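Local coordinates for protein secreted hemophore CSA2 (Candida albicans, PDB 4Y7S) that binds haem as a secreted hemophore, helping the fungus use iron from human haemoglobin and exchanging haem with related proteins in a proposed cell-wall relay, at residues N63-K68 / S103-A108; N16-R21 / E32-S37; K28-C33 / S67-A72. One frame throughout, in Å; residues are numbered along the deposited sequence.

Contact 1: residues N63-K68 / S103-A108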
loop_
_atom_site.group_PDB
_atom_site.type_symbol
_atom_site.label_atom_id
_atom_site.label_comp_id
_atom_site.label_asym_id
_atom_site.label_seq_id
_atom_site.Cartn_x
_atom_site.Cartn_y
_atom_site.Cartn_z
ATOM N N ASN A 63 -12.816 0.011 -5.093
ATOM C CA ASN A 63 -13.524 -1.259 -5.062
ATOM C C ASN A 63 -15.008 -1.049 -4.886
ATOM O O ASN A 63 -15.814 -1.718 -5.521
ATOM C CB ASN A 63 -13.015 -2.124 -3.925
ATOM C CG ASN A 63 -11.767 -2.857 -4.281
ATOM O OD1 ASN A 63 -11.483 -3.094 -5.455
ATOM N ND2 ASN A 63 -11.016 -3.255 -3.267
ATOM N N CYS A 64 -15.364 -0.117 -4.007
ATOM C CA CYS A 64 -16.761 0.190 -3.749
ATOM C C CYS A 64 -17.448 0.802 -4.989
ATOM O O CYS A 64 -18.553 0.405 -5.360
ATOM C CB CYS A 64 -16.870 1.136 -2.545
ATOM S SG CYS A 64 -18.573 1.657 -2.120
ATOM N N VAL A 65 -16.785 1.753 -5.644
ATOM C CA VAL A 65 -17.358 2.352 -6.838
ATOM C C VAL A 65 -17.541 1.291 -7.925
ATOM O O VAL A 65 -18.561 1.283 -8.618
ATOM C CB VAL A 65 -16.487 3.512 -7.361
ATOM C CG1 VAL A 65 -16.890 3.923 -8.774
ATOM C CG2 VAL A 65 -16.563 4.709 -6.395
ATOM N N ALA A 66 -16.560 0.411 -8.093
ATOM C CA ALA A 66 -16.670 -0.653 -9.078
ATOM C C ALA A 66 -17.821 -1.613 -8.789
ATOM O O ALA A 66 -18.343 -2.240 -9.693
ATOM C CB ALA A 66 -15.372 -1.431 -9.161
ATOM N N SER A 67 -18.202 -1.732 -7.527
ATOM C CA SER A 67 -19.270 -2.640 -7.130
ATOM C C SER A 67 -20.632 -1.977 -7.265
ATOM O O SER A 67 -21.599 -2.600 -7.639
ATOM C CB SER A 67 -19.069 -3.084 -5.685
ATOM O OG SER A 67 -17.830 -3.757 -5.537
ATOM N N LYS A 68 -20.673 -0.695 -6.938
ATOM C CA LYS A 68 -21.925 0.046 -6.820
ATOM C C LYS A 68 -22.306 0.848 -8.063
ATOM O O LYS A 68 -23.467 1.239 -8.215
ATOM C CB LYS A 68 -21.821 1.012 -5.630
ATOM C CG LYS A 68 -21.545 0.372 -4.267
ATOM C CD LYS A 68 -22.708 -0.363 -3.693
ATOM C CE LYS A 68 -22.316 -0.982 -2.342
ATOM N NZ LYS A 68 -23.299 -2.018 -1.926
ATOM N N SER A 103 -8.422 -2.028 -13.075
ATOM C CA SER A 103 -8.977 -3.000 -14.011
ATOM C C SER A 103 -10.445 -3.262 -13.695
ATOM O O SER A 103 -11.268 -3.338 -14.594
ATOM C CB SER A 103 -8.189 -4.317 -13.984
ATOM O OG SER A 103 -6.828 -4.094 -14.310
ATOM N N ALA A 104 -10.763 -3.372 -12.410
ATOM C CA ALA A 104 -12.148 -3.555 -11.970
ATOM C C ALA A 104 -13.010 -2.346 -12.355
ATOM O O ALA A 104 -14.174 -2.495 -12.729
ATOM C CB ALA A 104 -12.205 -3.794 -10.449
ATOM N N LEU A 105 -12.457 -1.142 -12.248
ATOM C CA LEU A 105 -13.214 0.046 -12.632
ATOM C C LEU A 105 -13.437 0.084 -14.127
ATOM O O LEU A 105 -14.534 0.404 -14.585
ATOM C CB LEU A 105 -12.503 1.315 -12.187
ATOM C CG LEU A 105 -12.540 1.582 -10.680
ATOM C CD1 LEU A 105 -11.534 2.660 -10.309
ATOM C CD2 LEU A 105 -13.971 1.937 -10.220
ATOM N N ASP A 106 -12.389 -0.248 -14.884
ATOM C CA ASP A 106 -12.487 -0.340 -16.339
ATOM C C ASP A 106 -13.658 -1.245 -16.725
ATOM O O ASP A 106 -14.463 -0.924 -17.620
ATOM C CB ASP A 106 -11.194 -0.888 -16.969
ATOM C CG ASP A 106 -10.025 0.090 -16.885
ATOM O OD1 ASP A 106 -10.244 1.265 -16.516
ATOM O OD2 ASP A 106 -8.885 -0.312 -17.219
ATOM N N ALA A 107 -13.726 -2.399 -16.069
ATOM C CA ALA A 107 -14.780 -3.374 -16.366
ATOM C C ALA A 107 -16.169 -2.814 -16.032
ATOM O O ALA A 107 -17.125 -2.985 -16.801
ATOM C CB ALA A 107 -14.527 -4.674 -15.601
ATOM N N ALA A 108 -16.290 -2.183 -14.872
ATOM C CA ALA A 108 -17.566 -1.611 -14.447
ATOM C C ALA A 108 -18.039 -0.528 -15.414
ATOM O O ALA A 108 -19.241 -0.427 -15.711
ATOM C CB ALA A 108 -17.447 -1.038 -13.044
#
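Ala-66 and Leu-105 form the centre of a helix-to-helix joint in the helical basket of the CFEM fold, where the end of helix 55-68 lies beside helix 99-110. The two short segments run in nearly the same direction, inclined by 21°, and their axes come within 8.8 Å of each other. Three of the five touching residues are alanines, whose single methyls suit this separation. The bump on one side is the methyl group of Ala-66, which points into a shallow hollow bordered by Ala-104, Leu-105 and Ala-108. Its CB meets Leu-105 CD2 at 3.8 Å, with Ala-104 CB at 4.2 Å bordering the same hollow.

The reciprocal bump is one branch of Leu-105. With chi1 at -72°, its CG stands anti to the carbonyl carbon, and although the first bond of the side chain does not aim at the partner helix, the methyl CD2 comes round to reach it. This methyl lodges between Val-65 and Ala-66, touching CG1 of Val-65 at 3.8 Å and also the backbone N of Ala-66 at 3.7 Å. The Val-65 and Leu-105 side chains cross obliquely. No hydrogen bond joins the segments; what passes between them is methyl packing. Behind the pair, helix 72-87 completes the core: Val-65 leans on Phe-77, while Leu-105 and Ala-108 both rest on Val-74. Asn-63, on helix 55-68, also packs against Gln-25 of the second subunit. The carbonyl of Ala-66 has two kinds of neighbour: it accepts a hydrogen bond from Arg-70 NH1, and the methyl Ala-108 CB approaches Ala-66 O to 3.7 Å.

Contact 2: residues N16-R21 / E32-S37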
loop_
_atom_site.group_PDB
_atom_site.type_symbol
_atom_site.label_atom_id
_atom_site.label_comp_id
_atom_site.label_asym_id
_atom_site.label_seq_id
_atom_site.Cartn_x
_atom_site.Cartn_y
_atom_site.Cartn_z
ATOM N N ASN A 16 -14.302 13.832 4.681
ATOM C CA ASN A 16 -12.846 13.815 4.678
ATOM C C ASN A 16 -12.326 14.696 3.534
ATOM O O ASN A 16 -13.109 15.202 2.738
ATOM C CB ASN A 16 -12.307 12.376 4.582
ATOM C CG ASN A 16 -12.742 11.649 3.309
ATOM O OD1 ASN A 16 -12.411 12.059 2.201
ATOM N ND2 ASN A 16 -13.451 10.536 3.474
ATOM N N GLY A 17 -11.011 14.891 3.469
ATOM C CA GLY A 17 -10.424 15.817 2.517
ATOM C C GLY A 17 -10.631 15.447 1.058
ATOM O O GLY A 17 -10.625 16.321 0.193
ATOM N N PHE A 18 -10.818 14.161 0.784
ATOM C CA PHE A 18 -11.088 13.687 -0.574
ATOM C C PHE A 18 -12.570 13.841 -0.905
ATOM O O PHE A 18 -12.934 14.475 -1.886
ATOM C CB PHE A 18 -10.644 12.236 -0.711
ATOM C CG PHE A 18 -11.010 11.575 -2.038
ATOM C CD1 PHE A 18 -10.296 11.846 -3.193
ATOM C CD2 PHE A 18 -12.039 10.636 -2.101
ATOM C CE1 PHE A 18 -10.621 11.214 -4.412
ATOM C CE2 PHE A 18 -12.368 9.995 -3.307
ATOM C CZ PHE A 18 -11.649 10.279 -4.459
ATOM N N ALA A 19 -13.413 13.256 -0.063
ATOM C CA ALA A 19 -14.858 13.319 -0.229
ATOM C C ALA A 19 -15.411 14.738 -0.335
ATOM O O ALA A 19 -16.267 14.995 -1.178
ATOM C CB ALA A 19 -15.535 12.595 0.922
ATOM N N ASP A 20 -14.939 15.650 0.518
ATOM C CA ASP A 20 -15.490 16.990 0.568
ATOM C C ASP A 20 -15.334 17.683 -0.787
ATOM O O ASP A 20 -16.111 18.546 -1.136
ATOM C CB ASP A 20 -14.808 17.839 1.668
ATOM C CG ASP A 20 -15.328 17.523 3.079
ATOM O OD1 ASP A 20 -15.877 16.417 3.290
ATOM O OD2 ASP A 20 -15.203 18.394 3.982
ATOM N N ARG A 21 -14.311 17.322 -1.546
ATOM C CA ARG A 21 -14.075 18.001 -2.813
ATOM C C ARG A 21 -15.083 17.632 -3.893
ATOM O O ARG A 21 -15.351 18.434 -4.781
ATOM C CB ARG A 21 -12.674 17.685 -3.331
ATOM C CG ARG A 21 -11.556 18.112 -2.416
ATOM C CD ARG A 21 -11.503 19.647 -2.167
ATOM N NE ARG A 21 -10.622 19.790 -1.033
ATOM C CZ ARG A 21 -11.015 19.983 0.214
ATOM N NH1 ARG A 21 -12.287 20.193 0.510
ATOM N NH2 ARG A 21 -10.101 20.029 1.160
ATOM N N GLU A 32 -21.650 6.661 -0.989
ATOM C CA GLU A 32 -21.280 5.859 0.176
ATOM C C GLU A 32 -19.813 5.445 0.114
ATOM O O GLU A 32 -19.165 5.266 1.143
ATOM C CB GLU A 32 -22.156 4.594 0.292
ATOM C CG GLU A 32 -22.047 3.633 -0.898
ATOM C CD GLU A 32 -22.943 2.382 -0.754
ATOM O OE1 GLU A 32 -22.805 1.629 0.240
ATOM O OE2 GLU A 32 -23.804 2.165 -1.635
ATOM N N CYS A 33 -19.289 5.316 -1.101
ATOM C CA CYS A 33 -17.948 4.821 -1.306
ATOM C C CYS A 33 -16.879 5.782 -0.765
ATOM O O CYS A 33 -15.845 5.326 -0.281
ATOM C CB CYS A 33 -17.729 4.544 -2.789
ATOM S SG CYS A 33 -18.831 3.292 -3.417
ATOM N N VAL A 34 -17.122 7.093 -0.830
ATOM C CA VAL A 34 -16.112 8.068 -0.418
ATOM C C VAL A 34 -16.127 8.360 1.085
ATOM O O VAL A 34 -15.277 9.096 1.580
ATOM C CB VAL A 34 -16.242 9.396 -1.208
ATOM C CG1 VAL A 34 -16.105 9.126 -2.717
ATOM C CG2 VAL A 34 -17.542 10.122 -0.910
ATOM N N LYS A 35 -17.083 7.768 1.798
ATOM C CA LYS A 35 -17.191 7.906 3.250
ATOM C C LYS A 35 -16.303 6.890 3.977
ATOM O O LYS A 35 -16.415 6.696 5.188
ATOM C CB LYS A 35 -18.650 7.745 3.685
ATOM C CG LYS A 35 -19.573 8.829 3.149
ATOM C CD LYS A 35 -21.007 8.614 3.621
ATOM C CE LYS A 35 -21.918 9.747 3.214
ATOM N NZ LYS A 35 -23.305 9.537 3.711
ATOM N N GLN A 36 -15.431 6.238 3.217
ATOM C CA GLN A 36 -14.444 5.305 3.738
ATOM C C GLN A 36 -13.666 5.920 4.911
ATOM O O GLN A 36 -13.248 7.079 4.850
ATOM C CB GLN A 36 -13.508 4.905 2.594
ATOM C CG GLN A 36 -12.409 3.931 2.930
ATOM C CD GLN A 36 -12.957 2.539 3.111
ATOM O OE1 GLN A 36 -13.967 2.182 2.486
ATOM N NE2 GLN A 36 -12.276 1.720 3.931
ATOM N N SER A 37 -13.467 5.152 5.975
ATOM C CA SER A 37 -12.698 5.630 7.121
ATOM C C SER A 37 -11.255 5.948 6.751
ATOM O O SER A 37 -10.637 5.221 5.992
ATOM C CB SER A 37 -12.711 4.596 8.239
ATOM O OG SER A 37 -11.825 5.000 9.263
HETATM O O HOH W 1 -13.989 9.352 6.176
#
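A chi1 of 61° puts CG of Asn-16 between its own backbone N and carbonyl carbon, in the crowded position, and a chi2 of 62° turns the amide so that ND2 faces Val-34. From there the two ends of the amide do different work. The oxygen faces its own segment: OD1 accepts from the backbone N of Ala-19 at 2.8 Å in a nearly straight bond, the donor standing above the carbonyl plane, and takes a second, weak bond from the N of Phe-18. The nitrogen spans the gap to the other segment. Asn-16 ND2 donates to Val-34 O at 3.0 Å, approaching nearly along the C=O axis (164°), with the acceptor tilted somewhat out of the amide plane. ND2 also donates to a water at 3.0 Å, and that water in turn donates to Gln-36 O. Three protein partners and a water thus fix the rotation of a buried amide and tie the turn before helix 19-22 to the loop that follows that helix.

Beside this polar bridge the contact becomes apolar. The side chain of Val-34 divides its two methyls: CG2 meets Ala-19 CB at 3.7 Å, while CG1 reaches Phe-18 CE2 at 3.9 Å, coming obliquely to the ring. Ala-19 CB also lies 3.6 Å from Val-34 O. Farther along, Phe-18 packs on Leu-51 and on Ala-81 of helix 72-87, and its ring meets that of Trp-95. Val-34 itself rests on Phe-77. The asparagine makes the capping bond at the start of a short helix while its ND2 holds a neighbouring loop. Here it belongs to the interior of the CFEM helical basket, the side chain of Asn-16 about 8 Å from that of Asp-47, the axial ligand of the haem iron.

Contact 3: residues K28-C33 / S67-A72; sequences KCAQEC and SKCRGA
The flat carboxylate of Glu-32 meets the aliphatic chain of Lys-68, the two side chains crossing at about a right angle. Glu-32 OE2 approaches Lys-68 CD to 3.4 Å and CE to 3.6 Å, so methylenes, not the ammonium group, make the touch. The opposite charges stay beyond salt-bridge range, NZ being 4.2 Å from OE2, and any attraction between them is probably modest for two exposed residues. The firm link is covalent. Cys-29 and Cys-69 form a disulfide with chi3 of 116°, one of the four signature bridges of the CFEM fold. Cys-29 SG sits between its own backbone N and carbonyl carbon (chi1 61°), turned to its partner, while its CB lies 3.4 Å from Lys-68 O. Cys-69 SG also lies against Ala-30, 3.6 Å from its backbone N and 4.0 Å from its CB. Cys-69 is the first residue to leave the helical course of helix 55-68, and Gly-71 is the N-cap of helix 72-87. The bridge therefore fastens the 28-33 segment to the turn joining those helices, with Cys-29 against Asp-73, Ala-30 against Phe-77 and Cys-69 against Val-74 of helix 72-87.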
loop_
_atom_site.group_PDB
_atom_site.type_symbol
_atom_site.label_atom_id
_atom_site.label_comp_id
_atom_site.label_asym_id
_atom_site.label_seq_id
_atom_site.Cartn_x
_atom_site.Cartn_y
_atom_site.Cartn_z
ATOM N N LYS A 28 -24.641 9.406 -7.585
ATOM C CA LYS A 28 -25.165 9.022 -6.275
ATOM C C LYS A 28 -24.663 7.655 -5.845
ATOM O O LYS A 28 -24.536 7.389 -4.647
ATOM C CB LYS A 28 -26.703 9.048 -6.268
ATOM C CG LYS A 28 -27.301 10.409 -6.629
ATOM C CD LYS A 28 -26.657 11.556 -5.830
ATOM C CE LYS A 28 -27.175 12.929 -6.261
ATOM N NZ LYS A 28 -26.226 14.033 -5.877
ATOM N N CYS A 29 -24.400 6.788 -6.814
ATOM C CA CYS A 29 -23.960 5.442 -6.499
ATOM C C CYS A 29 -22.612 5.450 -5.782
ATOM O O CYS A 29 -22.324 4.532 -5.030
ATOM C CB CYS A 29 -23.876 4.583 -7.756
ATOM S SG CYS A 29 -22.741 5.149 -9.011
ATOM N N ALA A 30 -21.829 6.514 -5.947
ATOM C CA ALA A 30 -20.488 6.562 -5.367
ATOM C C ALA A 30 -20.438 7.272 -4.029
ATOM O O ALA A 30 -19.409 7.241 -3.365
ATOM C CB ALA A 30 -19.532 7.240 -6.325
ATOM N N GLN A 31 -21.537 7.896 -3.612
ATOM C CA GLN A 31 -21.508 8.686 -2.380
ATOM C C GLN A 31 -21.096 7.860 -1.154
ATOM O O GLN A 31 -20.243 8.297 -0.373
ATOM C CB GLN A 31 -22.851 9.356 -2.132
ATOM C CG GLN A 31 -23.087 10.526 -3.095
ATOM C CD GLN A 31 -24.375 11.283 -2.816
ATOM O OE1 GLN A 31 -24.491 12.455 -3.152
ATOM N NE2 GLN A 31 -25.340 10.619 -2.192
ATOM N N GLU A 32 -21.650 6.661 -0.989
ATOM C CA GLU A 32 -21.280 5.859 0.176
ATOM C C GLU A 32 -19.813 5.445 0.114
ATOM O O GLU A 32 -19.165 5.266 1.143
ATOM C CB GLU A 32 -22.156 4.594 0.292
ATOM C CG GLU A 32 -22.047 3.633 -0.898
ATOM C CD GLU A 32 -22.943 2.382 -0.754
ATOM O OE1 GLU A 32 -22.805 1.629 0.240
ATOM O OE2 GLU A 32 -23.804 2.165 -1.635
ATOM N N CYS A 33 -19.289 5.316 -1.101
ATOM C CA CYS A 33 -17.948 4.821 -1.306
ATOM C C CYS A 33 -16.879 5.782 -0.765
ATOM O O CYS A 33 -15.845 5.326 -0.281
ATOM C CB CYS A 33 -17.729 4.544 -2.789
ATOM S SG CYS A 33 -18.831 3.292 -3.417
ATOM N N SER A 67 -18.202 -1.732 -7.527
ATOM C CA SER A 67 -19.270 -2.640 -7.130
ATOM C C SER A 67 -20.632 -1.977 -7.265
ATOM O O SER A 67 -21.599 -2.600 -7.639
ATOM C CB SER A 67 -19.069 -3.084 -5.685
ATOM O OG SER A 67 -17.830 -3.757 -5.537
ATOM N N LYS A 68 -20.673 -0.695 -6.938
ATOM C CA LYS A 68 -21.925 0.046 -6.820
ATOM C C LYS A 68 -22.306 0.848 -8.063
ATOM O O LYS A 68 -23.467 1.239 -8.215
ATOM C CB LYS A 68 -21.821 1.012 -5.630
ATOM C CG LYS A 68 -21.545 0.372 -4.267
ATOM C CD LYS A 68 -22.708 -0.363 -3.693
ATOM C CE LYS A 68 -22.316 -0.982 -2.342
ATOM N NZ LYS A 68 -23.299 -2.018 -1.926
ATOM N N CYS A 69 -21.333 1.137 -8.929
ATOM C CA CYS A 69 -21.547 1.998 -10.112
ATOM C C CYS A 69 -21.296 1.273 -11.449
ATOM O O CYS A 69 -20.444 0.388 -11.524
ATOM C CB CYS A 69 -20.632 3.239 -10.028
ATOM S SG CYS A 69 -20.907 4.294 -8.569
ATOM N N ARG A 70 -22.038 1.654 -12.495
ATOM C CA ARG A 70 -21.848 1.095 -13.840
ATOM C C ARG A 70 -21.765 2.194 -14.883
ATOM O O ARG A 70 -22.259 3.300 -14.668
ATOM C CB ARG A 70 -23.003 0.148 -14.219
ATOM C CG ARG A 70 -23.214 -1.015 -13.279
ATOM C CD ARG A 70 -22.356 -2.209 -13.655
ATOM N NE ARG A 70 -22.447 -3.277 -12.658
ATOM C CZ ARG A 70 -21.708 -3.339 -11.550
ATOM N NH1 ARG A 70 -20.803 -2.393 -11.279
ATOM N NH2 ARG A 70 -21.872 -4.350 -10.706
ATOM N N GLY A 71 -21.145 1.880 -16.013
ATOM C CA GLY A 71 -21.160 2.754 -17.179
ATOM C C GLY A 71 -20.576 4.127 -16.914
ATOM O O GLY A 71 -19.553 4.270 -16.254
ATOM N N ALA A 72 -21.250 5.147 -17.421
ATOM C CA ALA A 72 -20.768 6.520 -17.321
ATOM C C ALA A 72 -20.594 6.984 -15.881
ATOM O O ALA A 72 -19.785 7.879 -15.612
ATOM C CB ALA A 72 -21.703 7.447 -18.065
#

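How the contacts relate
Along the chain, contact 2 closes before contact 1 opens, while contact 3 overlaps both: it shares Glu-32 and Cys-33 with contact 2, and Ser-67 and Lys-68 with contact 1. Contacts 1 and 3 lie on the same side of the chain's centre, their own centres about 8 Å apart, and both use helix 55-68. Contact 2 lies nearer the middle, about 17 Å from contact 1 and 13 Å from contact 3, measured between centres. A second disulfide, Cys-33 to Cys-64, links the 32-37 and 63-68 segments. Loops and helices are thus cross-tied in a fold without strands, with contacts 1 and 3 away from the haem site and contact 2 nearer to it.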